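PDB 4ABY: DNA repair protein RECN from Deinococcus radiodurans, which probably takes part in recombinational repair of DNA double-strand breaks as an SMC-like ATPase, the crystallised piece being its nucleotide-binding head domain. Local coordinates for residues D115-G125 against R130-W144. Numbering follows the deposited sequence.
Sequences DSASRRLSSAG and RLSGEVVSVRELQEW
Ser-118 and Arg-130 face each other as a hydrogen-bonded antiparallel pair in a beta hairpin of the RecN head domain, and helix 138-144 then packs on the Ala-117 face of strand 116-122. Backbone hydrogen bonds set the pairing: Ser-118 N to Arg-130 O is 2.9 Å and Arg-130 N to Ser-118 O is 3.0 Å. A third bond, Ser-132 N to Ser-116 O at 2.8 Å, forms where the chain leaves the strand in a type I' turn from Leu-131 to Glu-134.

Apolar packing is centred on Ala-117, a non-hydrogen-bonded partner of Leu-131. Ala-117 CB lies 3.6 Å from Trp-144 CZ3 and 3.9 Å from Leu-141 CD1, while Leu-131 CD2 sits over one face of the indole, nearer its margin than its middle. With CG anti to the backbone N (chi1 -179°), Trp-144 reaches the strand from the helix, and Trp-106 meets its ring edge-to-face.

NH2 of the Arg-119 guanidinium donates a hydrogen bond to Gly-86 O. One face of this guanidinium lies under Val-138 CG1, which stands 4.1 Å from Arg-119 NH2. Next to Ser-116, Asp-115 CB approaches the indole edge, 4.0 Å from Trp-144 CZ2.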
# COMPACT_ATOMS: atom_id res chain seq x y z
N ASP A 115 9.57 -13.37 -14.46
CA ASP A 115 8.41 -12.51 -14.68
C ASP A 115 8.79 -11.04 -14.79
O ASP A 115 9.52 -10.50 -13.96
CB ASP A 115 7.39 -12.68 -13.55
CG ASP A 115 6.80 -14.07 -13.52
OD1 ASP A 115 7.51 -15.00 -13.08
OD2 ASP A 115 5.64 -14.24 -13.93
N SER A 116 8.26 -10.38 -15.82
CA SER A 116 8.48 -8.96 -16.01
C SER A 116 7.17 -8.25 -16.35
O SER A 116 6.21 -8.87 -16.80
CB SER A 116 9.53 -8.71 -17.10
OG SER A 116 9.10 -9.20 -18.36
N ALA A 117 7.14 -6.95 -16.11
CA ALA A 117 6.03 -6.10 -16.52
C ALA A 117 6.64 -4.80 -17.00
O ALA A 117 7.69 -4.38 -16.51
CB ALA A 117 5.08 -5.86 -15.37
N SER A 118 6.00 -4.15 -17.96
CA SER A 118 6.51 -2.88 -18.44
C SER A 118 5.40 -1.91 -18.81
O SER A 118 4.27 -2.32 -19.11
CB SER A 118 7.45 -3.09 -19.63
OG SER A 118 6.73 -3.11 -20.85
N ARG A 119 5.74 -0.63 -18.78
CA ARG A 119 4.82 0.43 -19.16
C ARG A 119 5.59 1.45 -19.98
O ARG A 119 6.59 1.98 -19.51
CB ARG A 119 4.23 1.07 -17.90
CG ARG A 119 3.18 2.14 -18.16
CD ARG A 119 1.93 1.56 -18.79
NE ARG A 119 0.82 2.51 -18.73
CZ ARG A 119 0.00 2.63 -17.69
NH1 ARG A 119 0.17 1.85 -16.62
NH2 ARG A 119 -0.98 3.52 -17.71
N ARG A 120 5.14 1.70 -21.20
CA ARG A 120 5.78 2.67 -22.08
C ARG A 120 4.82 3.81 -22.38
O ARG A 120 3.70 3.59 -22.81
CB ARG A 120 6.19 2.02 -23.40
CG ARG A 120 6.84 2.98 -24.39
CD ARG A 120 7.16 2.30 -25.72
NE ARG A 120 5.96 2.06 -26.52
CZ ARG A 120 5.43 2.95 -27.35
NH1 ARG A 120 5.99 4.14 -27.50
NH2 ARG A 120 4.33 2.65 -28.04
N LEU A 121 5.27 5.04 -22.13
CA LEU A 121 4.47 6.20 -22.47
C LEU A 121 5.10 6.95 -23.63
O LEU A 121 6.30 7.19 -23.63
CB LEU A 121 4.32 7.12 -21.27
CG LEU A 121 3.43 6.59 -20.15
CD1 LEU A 121 3.27 7.66 -19.08
CD2 LEU A 121 2.08 6.18 -20.70
N SER A 122 4.29 7.30 -24.61
CA SER A 122 4.79 7.98 -25.79
C SER A 122 4.28 9.40 -25.84
O SER A 122 3.11 9.66 -25.59
CB SER A 122 4.38 7.22 -27.05
OG SER A 122 4.81 7.90 -28.21
N SER A 123 5.18 10.33 -26.16
CA SER A 123 4.82 11.74 -26.27
C SER A 123 3.82 11.95 -27.40
O SER A 123 3.16 12.99 -27.48
CB SER A 123 6.06 12.60 -26.50
OG SER A 123 5.72 13.96 -26.68
N ALA A 124 3.66 10.94 -28.23
CA ALA A 124 2.68 10.98 -29.29
C ALA A 124 1.30 11.05 -28.68
O ALA A 124 0.42 11.71 -29.22
CB ALA A 124 2.80 9.77 -30.14
N GLY A 125 1.10 10.36 -27.57
CA GLY A 125 -0.19 10.26 -26.91
C GLY A 125 -0.60 8.83 -26.60
O GLY A 125 -1.58 8.61 -25.92
N ARG A 130 3.08 -4.28 -21.05
CA ARG A 130 3.56 -5.62 -21.36
C ARG A 130 3.64 -6.49 -20.12
O ARG A 130 4.00 -6.02 -19.03
CB ARG A 130 4.93 -5.58 -22.04
CG ARG A 130 4.95 -4.93 -23.40
CD ARG A 130 6.10 -5.43 -24.26
NE ARG A 130 6.20 -4.70 -25.51
CZ ARG A 130 6.92 -5.09 -26.56
NH1 ARG A 130 7.61 -6.22 -26.52
NH2 ARG A 130 6.94 -4.35 -27.66
N LEU A 131 3.31 -7.76 -20.29
CA LEU A 131 3.54 -8.76 -19.26
C LEU A 131 4.46 -9.81 -19.85
O LEU A 131 4.07 -10.54 -20.76
CB LEU A 131 2.23 -9.40 -18.81
CG LEU A 131 1.21 -8.50 -18.11
CD1 LEU A 131 -0.07 -9.28 -17.87
CD2 LEU A 131 1.78 -7.97 -16.81
N SER A 132 5.68 -9.88 -19.34
CA SER A 132 6.68 -10.79 -19.87
C SER A 132 6.77 -10.69 -21.39
O SER A 132 6.56 -11.67 -22.10
CB SER A 132 6.39 -12.23 -19.44
OG SER A 132 6.37 -12.35 -18.03
N GLY A 133 7.07 -9.49 -21.88
CA GLY A 133 7.33 -9.28 -23.29
C GLY A 133 6.11 -9.33 -24.20
O GLY A 133 6.24 -9.20 -25.42
N GLU A 134 4.93 -9.50 -23.60
CA GLU A 134 3.70 -9.56 -24.37
C GLU A 134 2.87 -8.29 -24.24
O GLU A 134 2.54 -7.87 -23.13
CB GLU A 134 2.86 -10.76 -23.93
CG GLU A 134 1.54 -10.89 -24.67
CD GLU A 134 0.73 -12.09 -24.22
OE1 GLU A 134 1.16 -12.80 -23.29
OE2 GLU A 134 -0.35 -12.32 -24.81
N VAL A 135 2.55 -7.67 -25.38
CA VAL A 135 1.69 -6.49 -25.36
C VAL A 135 0.31 -6.89 -24.88
O VAL A 135 -0.39 -7.70 -25.50
CB VAL A 135 1.58 -5.82 -26.74
CG1 VAL A 135 0.43 -4.83 -26.76
CG2 VAL A 135 2.88 -5.12 -27.09
N VAL A 136 -0.06 -6.45 -23.68
CA VAL A 136 -1.36 -6.70 -23.08
C VAL A 136 -2.05 -5.41 -22.85
O VAL A 136 -1.50 -4.38 -23.13
CB VAL A 136 -1.31 -7.38 -21.73
CG1 VAL A 136 -0.48 -8.55 -21.76
CG2 VAL A 136 -0.85 -6.47 -20.74
N SER A 137 -3.28 -5.47 -22.36
CA SER A 137 -4.03 -4.27 -21.99
C SER A 137 -3.67 -3.73 -20.61
O SER A 137 -3.21 -4.47 -19.74
CB SER A 137 -5.52 -4.57 -22.04
OG SER A 137 -5.88 -5.48 -21.02
N VAL A 138 -3.89 -2.44 -20.40
CA VAL A 138 -3.61 -1.82 -19.11
C VAL A 138 -4.41 -2.48 -17.98
O VAL A 138 -3.90 -2.66 -16.87
CB VAL A 138 -3.90 -0.32 -19.13
CG1 VAL A 138 -3.57 0.30 -17.78
CG2 VAL A 138 -3.10 0.35 -20.23
N ARG A 139 -5.65 -2.86 -18.26
CA ARG A 139 -6.49 -3.52 -17.28
C ARG A 139 -5.85 -4.83 -16.79
O ARG A 139 -5.95 -5.17 -15.61
CB ARG A 139 -7.88 -3.79 -17.88
CG ARG A 139 -9.01 -3.88 -16.87
CD ARG A 139 -9.50 -5.31 -16.74
NE ARG A 139 -9.68 -5.94 -18.04
CZ ARG A 139 -9.60 -7.25 -18.26
NH1 ARG A 139 -9.35 -8.07 -17.26
NH2 ARG A 139 -9.77 -7.73 -19.49
N GLU A 140 -5.18 -5.54 -17.69
CA GLU A 140 -4.52 -6.80 -17.35
C GLU A 140 -3.22 -6.57 -16.60
O GLU A 140 -2.83 -7.37 -15.75
CB GLU A 140 -4.27 -7.63 -18.60
CG GLU A 140 -5.52 -7.91 -19.41
CD GLU A 140 -5.26 -8.78 -20.61
OE1 GLU A 140 -4.92 -9.97 -20.44
OE2 GLU A 140 -5.41 -8.27 -21.74
N LEU A 141 -2.54 -5.47 -16.93
CA LEU A 141 -1.34 -5.07 -16.21
C LEU A 141 -1.72 -4.80 -14.76
O LEU A 141 -1.01 -5.19 -13.84
CB LEU A 141 -0.74 -3.81 -16.83
CG LEU A 141 0.53 -3.22 -16.22
CD1 LEU A 141 1.65 -4.25 -16.21
CD2 LEU A 141 0.96 -1.98 -16.97
N GLN A 142 -2.86 -4.13 -14.57
CA GLN A 142 -3.35 -3.81 -13.24
C GLN A 142 -3.63 -5.05 -12.43
O GLN A 142 -3.20 -5.18 -11.29
CB GLN A 142 -4.62 -2.98 -13.33
CG GLN A 142 -4.41 -1.60 -13.89
CD GLN A 142 -5.71 -0.88 -14.11
OE1 GLN A 142 -5.72 0.27 -14.55
NE2 GLN A 142 -6.82 -1.55 -13.81
N GLU A 143 -4.38 -5.98 -13.02
CA GLU A 143 -4.77 -7.20 -12.33
C GLU A 143 -3.56 -8.03 -11.96
O GLU A 143 -3.54 -8.68 -10.91
CB GLU A 143 -5.75 -8.01 -13.18
CG GLU A 143 -7.03 -7.26 -13.51
CD GLU A 143 -7.98 -8.05 -14.38
OE1 GLU A 143 -7.51 -9.00 -15.05
OE2 GLU A 143 -9.18 -7.73 -14.40
N TRP A 144 -2.54 -8.00 -12.81
CA TRP A 144 -1.34 -8.79 -12.58
C TRP A 144 -0.43 -8.12 -11.56
O TRP A 144 0.03 -8.76 -10.62
CB TRP A 144 -0.57 -9.04 -13.88
CG TRP A 144 0.66 -9.87 -13.67
CD1 TRP A 144 0.76 -11.23 -13.77
CD2 TRP A 144 1.96 -9.40 -13.32
NE1 TRP A 144 2.04 -11.63 -13.50
CE2 TRP A 144 2.80 -10.53 -13.22
CE3 TRP A 144 2.50 -8.13 -13.07
CZ2 TRP A 144 4.15 -10.43 -12.89
CZ3 TRP A 144 3.84 -8.03 -12.75
CH2 TRP A 144 4.65 -9.17 -12.66